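Local coordinates for ferrous iron transport protein B (Escherichia coli, PDB 3I8S), which takes up ferrous iron across the inner membrane in a GTP-driven process, its cytosolic domain, the part described here, binding and slowly hydrolysing GTP, at residues 4-10 / 86-92. Numbering follows the deposited sequence.
Sequences LTIGLIG and ADLLINV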
loop_
_atom_site.group_PDB
_atom_site.type_symbol
_atom_site.label_atom_id
_atom_site.label_comp_id
_atom_site.label_asym_id
_atom_site.label_seq_id
_atom_site.Cartn_x
_atom_site.Cartn_y
_atom_site.Cartn_z
ATOM N N LEU A 4 16.222 7.734 -8.184
ATOM C CA LEU A 4 14.955 7.006 -8.185
ATOM C C LEU A 4 14.473 6.997 -6.770
ATOM O O LEU A 4 15.197 6.529 -5.887
ATOM C CB LEU A 4 15.123 5.566 -8.688
ATOM C CG LEU A 4 13.866 4.739 -8.827
ATOM C CD1 LEU A 4 12.921 5.227 -9.965
ATOM C CD2 LEU A 4 14.256 3.248 -9.074
ATOM N N THR A 5 13.269 7.535 -6.537
ATOM C CA THR A 5 12.736 7.648 -5.179
ATOM C C THR A 5 11.759 6.524 -4.878
ATOM O O THR A 5 10.746 6.363 -5.563
ATOM C CB THR A 5 12.040 8.994 -4.982
ATOM O OG1 THR A 5 12.971 10.032 -5.278
ATOM C CG2 THR A 5 11.526 9.151 -3.535
ATOM N N ILE A 6 12.082 5.780 -3.839
ATOM C CA ILE A 6 11.292 4.645 -3.372
ATOM C C ILE A 6 10.811 4.846 -1.926
ATOM O O ILE A 6 11.610 5.173 -1.018
ATOM C CB ILE A 6 12.085 3.341 -3.481
ATOM C CG1 ILE A 6 12.616 3.143 -4.886
ATOM C CG2 ILE A 6 11.186 2.180 -2.991
ATOM C CD1 ILE A 6 13.322 1.870 -5.076
ATOM N N GLY A 7 9.489 4.670 -1.716
ATOM C CA GLY A 7 8.887 4.692 -0.387
ATOM C C GLY A 7 8.897 3.274 0.175
ATOM O O GLY A 7 8.427 2.338 -0.521
ATOM N N LEU A 8 9.397 3.110 1.393
ATOM C CA LEU A 8 9.333 1.815 2.088
ATOM C C LEU A 8 8.201 1.802 3.125
ATOM O O LEU A 8 8.100 2.641 4.028
ATOM C CB LEU A 8 10.680 1.504 2.681
ATOM C CG LEU A 8 10.877 0.124 3.263
ATOM C CD1 LEU A 8 10.915 -0.936 2.119
ATOM C CD2 LEU A 8 12.114 0.150 4.199
ATOM N N ILE A 9 7.262 0.882 2.935
ATOM C CA ILE A 9 6.033 0.940 3.699
ATOM C C ILE A 9 5.605 -0.468 4.086
ATOM O O ILE A 9 5.727 -1.409 3.281
ATOM C CB ILE A 9 4.874 1.597 2.911
ATOM C CG1 ILE A 9 3.725 1.923 3.924
ATOM C CG2 ILE A 9 4.556 0.753 1.659
ATOM C CD1 ILE A 9 2.630 2.875 3.448
ATOM N N GLY A 10 5.123 -0.578 5.312
ATOM C CA GLY A 10 4.603 -1.813 5.813
ATOM C C GLY A 10 3.976 -1.641 7.161
ATOM O O GLY A 10 3.989 -0.562 7.734
ATOM N N ALA A 86 7.425 9.705 -4.710
ATOM C CA ALA A 86 8.007 8.403 -4.959
ATOM C C ALA A 86 7.662 7.957 -6.369
ATOM O O ALA A 86 6.576 8.232 -6.881
ATOM C CB ALA A 86 7.517 7.401 -3.961
ATOM N N ASP A 87 8.631 7.318 -6.993
ATOM C CA ASP A 87 8.484 6.687 -8.284
ATOM C C ASP A 87 7.886 5.298 -8.148
ATOM O O ASP A 87 7.216 4.841 -9.038
ATOM C CB ASP A 87 9.862 6.588 -8.934
ATOM C CG ASP A 87 10.469 7.945 -9.203
ATOM O OD1 ASP A 87 9.819 8.687 -9.937
ATOM O OD2 ASP A 87 11.533 8.291 -8.671
ATOM N N LEU A 88 8.148 4.652 -7.011
ATOM C CA LEU A 88 7.543 3.391 -6.645
ATOM C C LEU A 88 7.659 3.171 -5.163
ATOM O O LEU A 88 8.393 3.889 -4.481
ATOM C CB LEU A 88 8.187 2.215 -7.350
ATOM C CG LEU A 88 9.601 1.853 -7.009
ATOM C CD1 LEU A 88 9.832 0.357 -7.274
ATOM C CD2 LEU A 88 10.484 2.724 -7.856
ATOM N N LEU A 89 6.972 2.118 -4.699
ATOM C CA LEU A 89 6.931 1.735 -3.296
ATOM C C LEU A 89 7.398 0.293 -3.178
ATOM O O LEU A 89 7.137 -0.532 -4.073
ATOM C CB LEU A 89 5.508 1.791 -2.775
ATOM C CG LEU A 89 4.797 3.098 -2.850
ATOM C CD1 LEU A 89 3.368 2.839 -2.318
ATOM C CD2 LEU A 89 5.593 4.091 -2.029
ATOM N N ILE A 90 8.120 -0.009 -2.105
ATOM C CA ILE A 90 8.403 -1.389 -1.715
ATOM C C ILE A 90 7.577 -1.592 -0.486
ATOM O O ILE A 90 7.737 -0.882 0.534
ATOM C CB ILE A 90 9.902 -1.682 -1.428
ATOM C CG1 ILE A 90 10.688 -1.509 -2.736
ATOM C CG2 ILE A 90 10.076 -3.123 -0.846
ATOM C CD1 ILE A 90 12.152 -1.515 -2.532
ATOM N N ASN A 91 6.659 -2.534 -0.603
ATOM C CA ASN A 91 5.743 -2.872 0.459
ATOM C C ASN A 91 6.209 -4.120 1.154
ATOM O O ASN A 91 6.154 -5.190 0.570
ATOM C CB ASN A 91 4.338 -3.029 -0.112
ATOM C CG ASN A 91 3.296 -3.487 0.923
ATOM O OD1 ASN A 91 3.364 -3.206 2.151
ATOM N ND2 ASN A 91 2.299 -4.169 0.406
ATOM N N VAL A 92 6.708 -3.953 2.365
ATOM C CA VAL A 92 7.240 -5.081 3.177
ATOM C C VAL A 92 6.096 -5.796 3.850
ATOM O O VAL A 92 5.363 -5.186 4.626
ATOM C CB VAL A 92 8.300 -4.619 4.157
ATOM C CG1 VAL A 92 8.894 -5.831 4.823
ATOM C CG2 VAL A 92 9.367 -3.792 3.410
HETATM O O HOH W 1 12.748 10.544 -8.210
#
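Leu4, Ile6, Leu8, Leu88, Ile90 and Val92 form a continuous apolar row along one face of two neighbouring strands. Ile6 CG1 meets Leu88 CD2 at 3.7 Å, Ile6 CG2 meets Ile90 CG1 at 3.7 Å, and Leu8 CD1 reaches Val92 CG2 at 3.5 Å, so the side chains interlock diagonally as well as straight across. Beyond Leu8 and Val92, helix 16-24 packs over this face. On the other face, which bears Ile9 and Leu89, helix 72-83 packs, and Gly7 has only hydrogen there: a CB would collide with Leu89 CD2.

Between the faces runs the parallel ladder, the axes of the two short strand segments approaching to 4.6 Å. Gly7 N donates to Leu88 O (3.1 Å) and Ile90 N to Gly7 O (2.8 Å); Ile9 repeats the pattern, its N bonding Ile90 O (3.0 Å) and its O accepting Val92 N (2.9 Å). Such central pairing is characteristic of P-loop GTPases: strand 4-10, also paired with strand 51-56, leads into the GTP-binding P-loop, whose first residue is Gly10.

At the opposite end the ladder gives way to a polar edge. Thr5 O accepts Asp87 N (2.7 Å) and, weakly, Leu88 N (3.4 Å), while Asp87 OD2 reaches back to Thr5 N (2.9 Å). A water bridges the same pair, accepting from Thr5 OG1 (3.0 Å) and donating to Asp87 OD2 (2.6 Å).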